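Local coordinates for putative iron-uptake ABC transport system,periplasmic iron-binding protein (PDB 3E13) that binds ferric iron in the periplasm and probably delivers it to an ABC transporter for uptake into the cell, at residues I18-I28 and A249-M257; E3-Y12 and S51-A59. All blocks are in the same frame, centred on the assembly; numbering follows the deposited sequence.

Both contacts lie on the same side of the chain's centre, their own centres about 13 Å apart. Along the chain their segments alternate: strand 3-8, helix 14-26, strand 55-58, then helix 247-257 far downstream. Contact 2 pairs two neighbouring parallel strands of the mixed sheet. Contact 1 packs two helices together beside that sheet. They touch directly: Phe-253 rests on Leu-4 and Ile-6, and Ala-250 meets Leu-4 and Ile-55. Strand 3-8 leads through the iron ligands His-11 and Tyr-12 into helix 14-26, so the iron-binding turn lies between the strand of contact 2 and the helix of contact 1.

Contact 1 (I18-I28 and A249-M257); sequences IIKKFEEKTGI and AAKKFMEFM
Phe-22 of helix 14-26 reaches across to helix 247-257 and sits as a knob among Ala-249, Lys-252, Phe-253 and Phe-256. Phe-253 turns its edge to one face of the Phe-22 ring in a T-shaped stack, planes at 81°. Phe-253 CD1 stands over the ring centre, 3.6 Å from Phe-22 CG. Phe-253 CB adds a CH-pi contact over the same ring. Phe-22 in turn points its own edge at the face of Phe-256, the planes at 62°. Phe-22 CD1 comes 3.6 Å from Phe-256 CD2. With CG anti to the backbone N in both Phe-22 and Phe-256, each ring is carried out toward the opposing helix.

Phe-256 is the reciprocal knob, lodged among Ile-18, Lys-21, Phe-22 and Lys-25. The Ile-18 O lies at the edge of its ring, 3.5 Å from Phe-256 CE2. The extended chain of Lys-25 slides past the ring in the opposite direction, Lys-25 CD 3.7 Å from Phe-256 CE1. At one end of the contact Ile-18 CG2 meets Met-257 SD at 3.7 Å. At the other, Ile-28 CD1 touches Ala-249 CB at 3.8 Å.

Further out, Thr-26 OG1 lies over the second face of Phe-22, toward its rim. Thr-26 OG1 hydrogen-bonds to Phe-22 O at 2.7 Å and accepts from Ile-28 N in an ST turn as the helix gives way to Gly-27. Helix 260-268 packs on Ile-18 and Phe-256, and Val-30 of strand 29-34 touches Phe-22. The charged ends of Lys-21 and Lys-252 form salt bridges with Glu-261 and Asp-248. The helices, whose directions differ by 124°, are joined by aromatic and aliphatic packing, with the charges of Lys-21 and Lys-252 paired outside the interface.

Contact 2 (E3-Y12 and S51-A59); sequences ELNIYSARHY and SPADIFITA. With FE (Fe (III) ion), chain B.
Parallel strands 3-8 and 55-58 pair in the mixed sheet, and strand 3-8 runs on into the loop that supplies two iron ligands. Tyr-7 N donates to Ile-55 O, Tyr-7 O accepts from Ile-57 N, and Ala-9 N donates to Ile-57 O at 2.8 Å. At the start of the pairing Asn-5 is held by several bonds. Its O accepts from both Asp-54 N and Ile-55 N. Asn-5 N gives a straight bond, 165° at the hydrogen, to the anti lone pair of Asp-54 OD2 at 2.8 Å. Asn-5 ND2 reaches Pro-52 O at 3.0 Å from above the carbonyl plane, while OD1 bonds to Asn-31.

On one face of the sheet Ala-53 CB stands almost over the centre of the Tyr-7 ring, 3.7 Å from its centroid, a CH-pi contact. On the other face Ile-6 CG2 packs on Ile-57 CD1 at 3.5 Å. The Arg-10 chain crosses Ile-57, with Arg-10 CD 3.5 Å from Ile-57 CG2, and its guanidinium forms salt bridges with Asp-15 and Glu-272.

Beyond the strand, His-11 ND1 bonds to Ala-9 O, which helps fix the ring's rotation. His-11 NE2 binds the ferric ion at 2.2 Å. Tyr-12 OH binds the same ion at 1.9 Å. Tyr-143, Tyr-199 and Tyr-200 complete this tyrosine-rich site, and Arg-102 is a further polar partner of Tyr-12. Metal ligands placed just after a core strand fit the periplasmic binding-protein fold, in which loops at strand ends line the ligand cleft.

Contact 1 (I18-I28 and A249-M257)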
loop_
_atom_site.group_PDB
_atom_site.type_symbol
_atom_site.label_atom_id
_atom_site.label_comp_id
_atom_site.label_asym_id
_atom_site.label_seq_id
_atom_site.Cartn_x
_atom_site.Cartn_y
_atom_site.Cartn_z
ATOM N N ILE A 18 -4.921 -7.529 -15.899
ATOM C CA ILE A 18 -4.883 -8.776 -15.135
ATOM C C ILE A 18 -6.243 -9.445 -15.145
ATOM O O ILE A 18 -6.355 -10.639 -15.327
ATOM C CB ILE A 18 -4.357 -8.501 -13.673
ATOM C CG1 ILE A 18 -2.888 -8.046 -13.761
ATOM C CG2 ILE A 18 -4.648 -9.661 -12.766
ATOM C CD1 ILE A 18 -2.299 -7.584 -12.473
ATOM N N ILE A 19 -7.290 -8.651 -14.988
ATOM C CA ILE A 19 -8.614 -9.180 -14.908
ATOM C C ILE A 19 -9.014 -9.763 -16.269
ATOM O O ILE A 19 -9.584 -10.838 -16.326
ATOM C CB ILE A 19 -9.590 -8.098 -14.385
ATOM C CG1 ILE A 19 -9.376 -7.909 -12.849
ATOM C CG2 ILE A 19 -11.023 -8.477 -14.735
ATOM C CD1 ILE A 19 -9.918 -6.605 -12.327
ATOM N N LYS A 20 -8.671 -9.080 -17.347
ATOM C CA LYS A 20 -8.951 -9.569 -18.702
ATOM C C LYS A 20 -8.275 -10.882 -18.936
ATOM O O LYS A 20 -8.887 -11.839 -19.460
ATOM C CB LYS A 20 -8.455 -8.563 -19.737
ATOM C CG LYS A 20 -9.390 -7.426 -20.007
ATOM C CD LYS A 20 -9.038 -6.789 -21.374
ATOM C CE LYS A 20 -8.889 -5.276 -21.276
ATOM N NZ LYS A 20 -8.880 -4.679 -22.639
ATOM N N LYS A 21 -7.041 -10.992 -18.470
ATOM C CA LYS A 21 -6.348 -12.259 -18.592
ATOM C C LYS A 21 -7.031 -13.375 -17.820
ATOM O O LYS A 21 -7.072 -14.493 -18.314
ATOM C CB LYS A 21 -4.903 -12.115 -18.204
ATOM C CG LYS A 21 -4.126 -11.330 -19.226
ATOM C CD LYS A 21 -2.745 -11.070 -18.751
ATOM C CE LYS A 21 -1.792 -11.974 -19.382
ATOM N NZ LYS A 21 -1.715 -11.836 -20.911
ATOM N N PHE A 22 -7.593 -13.089 -16.640
ATOM C CA PHE A 22 -8.326 -14.114 -15.901
ATOM C C PHE A 22 -9.577 -14.569 -16.671
ATOM O O PHE A 22 -9.903 -15.781 -16.728
ATOM C CB PHE A 22 -8.708 -13.558 -14.512
ATOM C CG PHE A 22 -9.431 -14.532 -13.635
ATOM C CD1 PHE A 22 -8.749 -15.560 -13.023
ATOM C CD2 PHE A 22 -10.814 -14.445 -13.471
ATOM C CE1 PHE A 22 -9.394 -16.484 -12.250
ATOM C CE2 PHE A 22 -11.477 -15.351 -12.684
ATOM C CZ PHE A 22 -10.791 -16.347 -12.072
ATOM N N GLU A 23 -10.288 -13.594 -17.212
ATOM C CA GLU A 23 -11.532 -13.840 -17.950
ATOM C C GLU A 23 -11.221 -14.686 -19.159
ATOM O O GLU A 23 -11.920 -15.692 -19.421
ATOM C CB GLU A 23 -12.174 -12.546 -18.366
ATOM C CG GLU A 23 -12.770 -11.760 -17.207
ATOM C CD GLU A 23 -13.381 -10.427 -17.584
ATOM O OE1 GLU A 23 -14.380 -10.044 -16.944
ATOM O OE2 GLU A 23 -12.848 -9.712 -18.468
ATOM N N GLU A 24 -10.137 -14.337 -19.847
ATOM C CA GLU A 24 -9.726 -15.089 -21.026
ATOM C C GLU A 24 -9.339 -16.516 -20.678
ATOM O O GLU A 24 -9.711 -17.438 -21.416
ATOM C CB GLU A 24 -8.579 -14.409 -21.746
ATOM C CG GLU A 24 -8.933 -13.031 -22.252
ATOM C CD GLU A 24 -7.706 -12.194 -22.663
ATOM O OE1 GLU A 24 -7.950 -11.165 -23.325
ATOM O OE2 GLU A 24 -6.530 -12.525 -22.321
ATOM N N LYS A 25 -8.616 -16.702 -19.585
ATOM C CA LYS A 25 -8.138 -18.019 -19.146
ATOM C C LYS A 25 -9.286 -18.939 -18.704
ATOM O O LYS A 25 -9.347 -20.109 -19.107
ATOM C CB LYS A 25 -7.071 -17.900 -18.037
ATOM C CG LYS A 25 -6.547 -19.240 -17.491
ATOM C CD LYS A 25 -5.603 -19.113 -16.298
ATOM C CE LYS A 25 -4.910 -20.483 -15.962
ATOM N NZ LYS A 25 -4.254 -20.559 -14.574
ATOM N N THR A 26 -10.231 -18.398 -17.934
ATOM C CA THR A 26 -11.207 -19.211 -17.249
ATOM C C THR A 26 -12.631 -19.204 -17.798
ATOM O O THR A 26 -13.436 -20.070 -17.434
ATOM C CB THR A 26 -11.313 -18.754 -15.780
ATOM O OG1 THR A 26 -11.805 -17.413 -15.745
ATOM C CG2 THR A 26 -9.929 -18.689 -15.085
ATOM N N GLY A 27 -12.950 -18.197 -18.599
ATOM C CA GLY A 27 -14.298 -17.981 -19.068
ATOM C C GLY A 27 -15.230 -17.371 -18.035
ATOM O O GLY A 27 -16.440 -17.238 -18.290
ATOM N N ILE A 28 -14.677 -16.977 -16.889
ATOM C CA ILE A 28 -15.451 -16.373 -15.801
ATOM C C ILE A 28 -15.534 -14.882 -16.015
ATOM O O ILE A 28 -14.514 -14.229 -16.265
ATOM C CB ILE A 28 -14.756 -16.647 -14.419
ATOM C CG1 ILE A 28 -14.738 -18.130 -14.084
ATOM C CG2 ILE A 28 -15.466 -15.862 -13.294
ATOM C CD1 ILE A 28 -13.778 -18.510 -12.984
ATOM N N ALA A 249 -14.497 -19.840 -8.028
ATOM C CA ALA A 249 -13.953 -18.775 -8.840
ATOM C C ALA A 249 -13.075 -17.854 -7.982
ATOM O O ALA A 249 -12.048 -17.384 -8.420
ATOM C CB ALA A 249 -15.092 -17.986 -9.469
ATOM N N ALA A 250 -13.474 -17.595 -6.743
ATOM C CA ALA A 250 -12.747 -16.721 -5.874
ATOM C C ALA A 250 -11.346 -17.292 -5.589
ATOM O O ALA A 250 -10.362 -16.585 -5.704
ATOM C CB ALA A 250 -13.513 -16.489 -4.594
ATOM N N LYS A 251 -11.299 -18.569 -5.288
ATOM C CA LYS A 251 -10.061 -19.267 -4.977
ATOM C C LYS A 251 -9.183 -19.304 -6.211
ATOM O O LYS A 251 -7.959 -19.086 -6.112
ATOM C CB LYS A 251 -10.340 -20.653 -4.373
ATOM C CG LYS A 251 -11.044 -20.577 -3.048
ATOM C CD LYS A 251 -11.381 -21.904 -2.437
ATOM C CE LYS A 251 -12.381 -21.732 -1.311
ATOM N NZ LYS A 251 -12.866 -23.118 -0.828
ATOM N N LYS A 252 -9.787 -19.528 -7.379
ATOM C CA LYS A 252 -9.057 -19.532 -8.645
ATOM C C LYS A 252 -8.417 -18.172 -8.906
ATOM O O LYS A 252 -7.248 -18.076 -9.330
ATOM C CB LYS A 252 -9.998 -19.907 -9.794
ATOM C CG LYS A 252 -10.240 -21.396 -9.923
ATOM C CD LYS A 252 -11.127 -21.676 -11.171
ATOM C CE LYS A 252 -11.157 -23.169 -11.502
ATOM N NZ LYS A 252 -11.318 -23.984 -10.200
ATOM N N PHE A 253 -9.169 -17.128 -8.622
ATOM C CA PHE A 253 -8.680 -15.778 -8.816
ATOM C C PHE A 253 -7.515 -15.462 -7.877
ATOM O O PHE A 253 -6.534 -14.835 -8.306
ATOM C CB PHE A 253 -9.808 -14.706 -8.664
ATOM C CG PHE A 253 -9.362 -13.369 -9.051
ATOM C CD1 PHE A 253 -9.339 -12.973 -10.374
ATOM C CD2 PHE A 253 -8.891 -12.486 -8.091
ATOM C CE1 PHE A 253 -8.847 -11.709 -10.744
ATOM C CE2 PHE A 253 -8.419 -11.235 -8.449
ATOM C CZ PHE A 253 -8.398 -10.860 -9.767
ATOM N N MET A 254 -7.640 -15.854 -6.606
ATOM C CA MET A 254 -6.609 -15.608 -5.604
ATOM C C MET A 254 -5.297 -16.310 -6.076
ATOM O O MET A 254 -4.227 -15.683 -6.075
ATOM C CB MET A 254 -7.101 -16.112 -4.250
ATOM C CG MET A 254 -8.202 -15.242 -3.674
ATOM S SD MET A 254 -9.032 -15.985 -2.292
ATOM C CE MET A 254 -7.851 -15.717 -0.998
ATOM N N GLU A 255 -5.423 -17.559 -6.530
ATOM C CA GLU A 255 -4.255 -18.294 -7.020
ATOM C C GLU A 255 -3.680 -17.651 -8.272
ATOM O O GLU A 255 -2.450 -17.556 -8.413
ATOM C CB GLU A 255 -4.596 -19.772 -7.235
ATOM C CG GLU A 255 -4.884 -20.491 -5.927
ATOM C CD GLU A 255 -5.282 -21.936 -6.070
ATOM O OE1 GLU A 255 -5.461 -22.446 -7.240
ATOM O OE2 GLU A 255 -5.351 -22.616 -5.025
ATOM N N PHE A 256 -4.543 -17.193 -9.158
ATOM C CA PHE A 256 -4.122 -16.544 -10.387
ATOM C C PHE A 256 -3.271 -15.290 -10.077
ATOM O O PHE A 256 -2.292 -14.997 -10.768
ATOM C CB PHE A 256 -5.380 -16.193 -11.186
ATOM C CG PHE A 256 -5.116 -15.607 -12.540
ATOM C CD1 PHE A 256 -4.645 -16.403 -13.577
ATOM C CD2 PHE A 256 -5.351 -14.260 -12.790
ATOM C CE1 PHE A 256 -4.436 -15.870 -14.862
ATOM C CE2 PHE A 256 -5.118 -13.727 -14.090
ATOM C CZ PHE A 256 -4.649 -14.551 -15.092
ATOM N N MET A 257 -3.609 -14.566 -9.018
ATOM C CA MET A 257 -2.848 -13.369 -8.649
ATOM C C MET A 257 -1.410 -13.700 -8.231
ATOM O O MET A 257 -0.549 -12.829 -8.329
ATOM C CB MET A 257 -3.520 -12.615 -7.522
ATOM C CG MET A 257 -4.846 -11.909 -7.888
ATOM S SD MET A 257 -4.766 -10.891 -9.324
ATOM C CE MET A 257 -3.554 -9.736 -8.805
#

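Contact 2 (E3-Y12 and S51-A59)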
loop_
_atom_site.group_PDB
_atom_site.type_symbol
_atom_site.label_atom_id
_atom_site.label_comp_id
_atom_site.label_asym_id
_atom_site.label_seq_id
_atom_site.Cartn_x
_atom_site.Cartn_y
_atom_site.Cartn_z
ATOM N N GLU A 3 -19.659 -16.067 -12.874
ATOM C CA GLU A 3 -19.388 -14.678 -12.472
ATOM C C GLU A 3 -18.457 -14.672 -11.223
ATOM O O GLU A 3 -18.377 -15.649 -10.449
ATOM C CB GLU A 3 -20.693 -13.937 -12.118
ATOM C CG GLU A 3 -21.432 -13.202 -13.245
ATOM C CD GLU A 3 -22.439 -12.191 -12.702
ATOM O OE1 GLU A 3 -22.994 -12.495 -11.618
ATOM O OE2 GLU A 3 -22.667 -11.098 -13.316
ATOM N N LEU A 4 -17.745 -13.569 -11.054
ATOM C CA LEU A 4 -16.892 -13.337 -9.869
ATOM C C LEU A 4 -16.984 -11.865 -9.516
ATOM O O LEU A 4 -16.756 -11.022 -10.336
ATOM C CB LEU A 4 -15.431 -13.752 -10.131
ATOM C CG LEU A 4 -14.531 -13.454 -8.923
ATOM C CD1 LEU A 4 -14.784 -14.414 -7.768
ATOM C CD2 LEU A 4 -13.084 -13.544 -9.394
ATOM N N ASN A 5 -17.404 -11.563 -8.289
ATOM C CA ASN A 5 -17.629 -10.202 -7.851
ATOM C C ASN A 5 -16.488 -9.682 -6.962
ATOM O O ASN A 5 -16.277 -10.211 -5.873
ATOM C CB ASN A 5 -18.957 -10.170 -7.106
ATOM C CG ASN A 5 -20.143 -10.533 -8.036
ATOM O OD1 ASN A 5 -20.242 -9.984 -9.138
ATOM N ND2 ASN A 5 -21.003 -11.431 -7.605
ATOM N N ILE A 6 -15.707 -8.736 -7.480
ATOM C CA ILE A 6 -14.545 -8.197 -6.785
ATOM C C ILE A 6 -14.839 -6.789 -6.288
ATOM O O ILE A 6 -15.238 -5.943 -7.082
ATOM C CB ILE A 6 -13.347 -8.160 -7.744
ATOM C CG1 ILE A 6 -13.026 -9.583 -8.189
ATOM C CG2 ILE A 6 -12.169 -7.424 -7.090
ATOM C CD1 ILE A 6 -11.774 -9.736 -9.055
ATOM N N TYR A 7 -14.652 -6.573 -4.993
ATOM C CA TYR A 7 -14.642 -5.260 -4.368
ATOM C C TYR A 7 -13.158 -4.913 -4.136
ATOM O O TYR A 7 -12.500 -5.580 -3.370
ATOM C CB TYR A 7 -15.366 -5.313 -3.014
ATOM C CG TYR A 7 -16.890 -5.268 -3.057
ATOM C CD1 TYR A 7 -17.596 -5.575 -4.190
ATOM C CD2 TYR A 7 -17.592 -5.048 -1.908
ATOM C CE1 TYR A 7 -19.032 -5.579 -4.200
ATOM C CE2 TYR A 7 -18.998 -5.037 -1.895
ATOM C CZ TYR A 7 -19.703 -5.325 -3.031
ATOM O OH TYR A 7 -21.097 -5.370 -2.986
ATOM N N SER A 8 -12.672 -3.872 -4.796
ATOM C CA SER A 8 -11.262 -3.530 -4.797
ATOM C C SER A 8 -10.955 -2.108 -4.419
ATOM O O SER A 8 -11.529 -1.170 -4.971
ATOM C CB SER A 8 -10.653 -3.812 -6.158
ATOM O OG SER A 8 -9.273 -3.397 -6.151
ATOM N N ALA A 9 -10.051 -1.955 -3.453
ATOM C CA ALA A 9 -9.526 -0.674 -3.065
ATOM C C ALA A 9 -8.166 -0.385 -3.713
ATOM O O ALA A 9 -7.538 0.594 -3.392
ATOM C CB ALA A 9 -9.458 -0.546 -1.533
ATOM N N ARG A 10 -7.733 -1.258 -4.621
ATOM C CA ARG A 10 -6.639 -0.931 -5.532
ATOM C C ARG A 10 -7.125 0.173 -6.500
ATOM O O ARG A 10 -8.328 0.516 -6.529
ATOM C CB ARG A 10 -6.120 -2.178 -6.248
ATOM C CG ARG A 10 -5.242 -3.011 -5.352
ATOM C CD ARG A 10 -4.742 -4.291 -5.989
ATOM N NE ARG A 10 -3.958 -4.091 -7.202
ATOM C CZ ARG A 10 -2.586 -3.971 -7.235
ATOM N NH1 ARG A 10 -1.844 -4.010 -6.126
ATOM N NH2 ARG A 10 -1.987 -3.843 -8.425
ATOM N N HIS A 11 -6.215 0.789 -7.230
ATOM C CA HIS A 11 -6.537 1.974 -8.004
ATOM C C HIS A 11 -5.547 2.131 -9.160
ATOM O O HIS A 11 -4.931 3.199 -9.340
ATOM C CB HIS A 11 -6.536 3.193 -7.049
ATOM C CG HIS A 11 -5.469 3.114 -5.991
ATOM N ND1 HIS A 11 -5.695 2.576 -4.741
ATOM C CD2 HIS A 11 -4.154 3.467 -6.016
ATOM C CE1 HIS A 11 -4.556 2.601 -4.047
ATOM N NE2 HIS A 11 -3.614 3.160 -4.796
ATOM N N TYR A 12 -5.417 1.040 -9.923
ATOM C CA TYR A 12 -4.374 0.905 -10.935
ATOM C C TYR A 12 -4.909 0.403 -12.258
ATOM O O TYR A 12 -5.714 -0.534 -12.313
ATOM C CB TYR A 12 -3.307 -0.070 -10.452
ATOM C CG TYR A 12 -2.805 0.238 -9.060
ATOM C CD1 TYR A 12 -3.066 -0.635 -7.997
ATOM C CD2 TYR A 12 -2.185 1.428 -8.766
ATOM C CE1 TYR A 12 -2.660 -0.374 -6.718
ATOM C CE2 TYR A 12 -1.785 1.701 -7.487
ATOM C CZ TYR A 12 -1.992 0.823 -6.464
ATOM O OH TYR A 12 -1.561 1.195 -5.207
ATOM N N SER A 51 -24.296 -9.827 0.621
ATOM C CA SER A 51 -23.443 -9.162 -0.332
ATOM C C SER A 51 -23.193 -10.078 -1.532
ATOM O O SER A 51 -22.967 -11.273 -1.356
ATOM C CB SER A 51 -22.097 -8.831 0.271
ATOM O OG SER A 51 -21.371 -8.022 -0.611
ATOM N N PRO A 52 -23.217 -9.529 -2.733
ATOM C CA PRO A 52 -22.758 -10.309 -3.900
ATOM C C PRO A 52 -21.238 -10.502 -3.896
ATOM O O PRO A 52 -20.750 -11.315 -4.657
ATOM C CB PRO A 52 -23.149 -9.454 -5.099
ATOM C CG PRO A 52 -23.893 -8.271 -4.589
ATOM C CD PRO A 52 -23.727 -8.204 -3.106
ATOM N N ALA A 53 -20.502 -9.684 -3.132
ATOM C CA ALA A 53 -19.031 -9.807 -3.153
ATOM C C ALA A 53 -18.553 -11.213 -2.961
ATOM O O ALA A 53 -19.014 -11.962 -2.080
ATOM C CB ALA A 53 -18.401 -8.909 -2.088
ATOM N N ASP A 54 -17.525 -11.579 -3.742
ATOM C CA ASP A 54 -16.754 -12.785 -3.557
ATOM C C ASP A 54 -15.324 -12.530 -3.044
ATOM O O ASP A 54 -14.764 -13.361 -2.341
ATOM C CB ASP A 54 -16.602 -13.532 -4.889
ATOM C CG ASP A 54 -17.918 -13.990 -5.447
ATOM O OD1 ASP A 54 -18.582 -14.794 -4.766
ATOM O OD2 ASP A 54 -18.346 -13.560 -6.520
ATOM N N ILE A 55 -14.784 -11.365 -3.385
ATOM C CA ILE A 55 -13.372 -11.043 -3.169
ATOM C C ILE A 55 -13.280 -9.592 -2.686
ATOM O O ILE A 55 -13.963 -8.693 -3.217
ATOM C CB ILE A 55 -12.561 -11.245 -4.496
ATOM C CG1 ILE A 55 -12.426 -12.731 -4.858
ATOM C CG2 ILE A 55 -11.239 -10.490 -4.463
ATOM C CD1 ILE A 55 -11.382 -13.469 -4.075
ATOM N N PHE A 56 -12.366 -9.392 -1.730
ATOM C CA PHE A 56 -11.965 -8.076 -1.263
ATOM C C PHE A 56 -10.475 -7.940 -1.568
ATOM O O PHE A 56 -9.682 -8.734 -1.126
ATOM C CB PHE A 56 -12.264 -7.927 0.254
ATOM C CG PHE A 56 -11.958 -6.545 0.838
ATOM C CD1 PHE A 56 -12.264 -5.372 0.124
ATOM C CD2 PHE A 56 -11.385 -6.405 2.107
ATOM C CE1 PHE A 56 -11.975 -4.116 0.624
ATOM C CE2 PHE A 56 -11.145 -5.150 2.642
ATOM C CZ PHE A 56 -11.450 -3.996 1.908
ATOM N N ILE A 57 -10.110 -6.943 -2.351
ATOM C CA ILE A 57 -8.709 -6.624 -2.639
ATOM C C ILE A 57 -8.375 -5.245 -2.056
ATOM O O ILE A 57 -9.165 -4.292 -2.193
ATOM C CB ILE A 57 -8.412 -6.589 -4.172
ATOM C CG1 ILE A 57 -8.962 -7.783 -4.858
ATOM C CG2 ILE A 57 -6.873 -6.550 -4.377
ATOM C CD1 ILE A 57 -8.708 -7.786 -6.402
ATOM N N THR A 58 -7.235 -5.146 -1.372
ATOM C CA THR A 58 -6.776 -3.866 -0.787
ATOM C C THR A 58 -5.390 -3.544 -1.273
ATOM O O THR A 58 -4.701 -4.379 -1.895
ATOM C CB THR A 58 -6.683 -3.929 0.735
ATOM O OG1 THR A 58 -5.568 -4.767 1.070
ATOM C CG2 THR A 58 -7.943 -4.486 1.386
ATOM N N ALA A 59 -4.978 -2.319 -0.975
ATOM C CA ALA A 59 -3.624 -1.886 -1.169
ATOM C C ALA A 59 -2.958 -1.664 0.200
ATOM O O ALA A 59 -2.089 -0.814 0.368
ATOM C CB ALA A 59 -3.637 -0.605 -2.003
HETATM FE FE FE B . -1.502 2.887 -4.251
#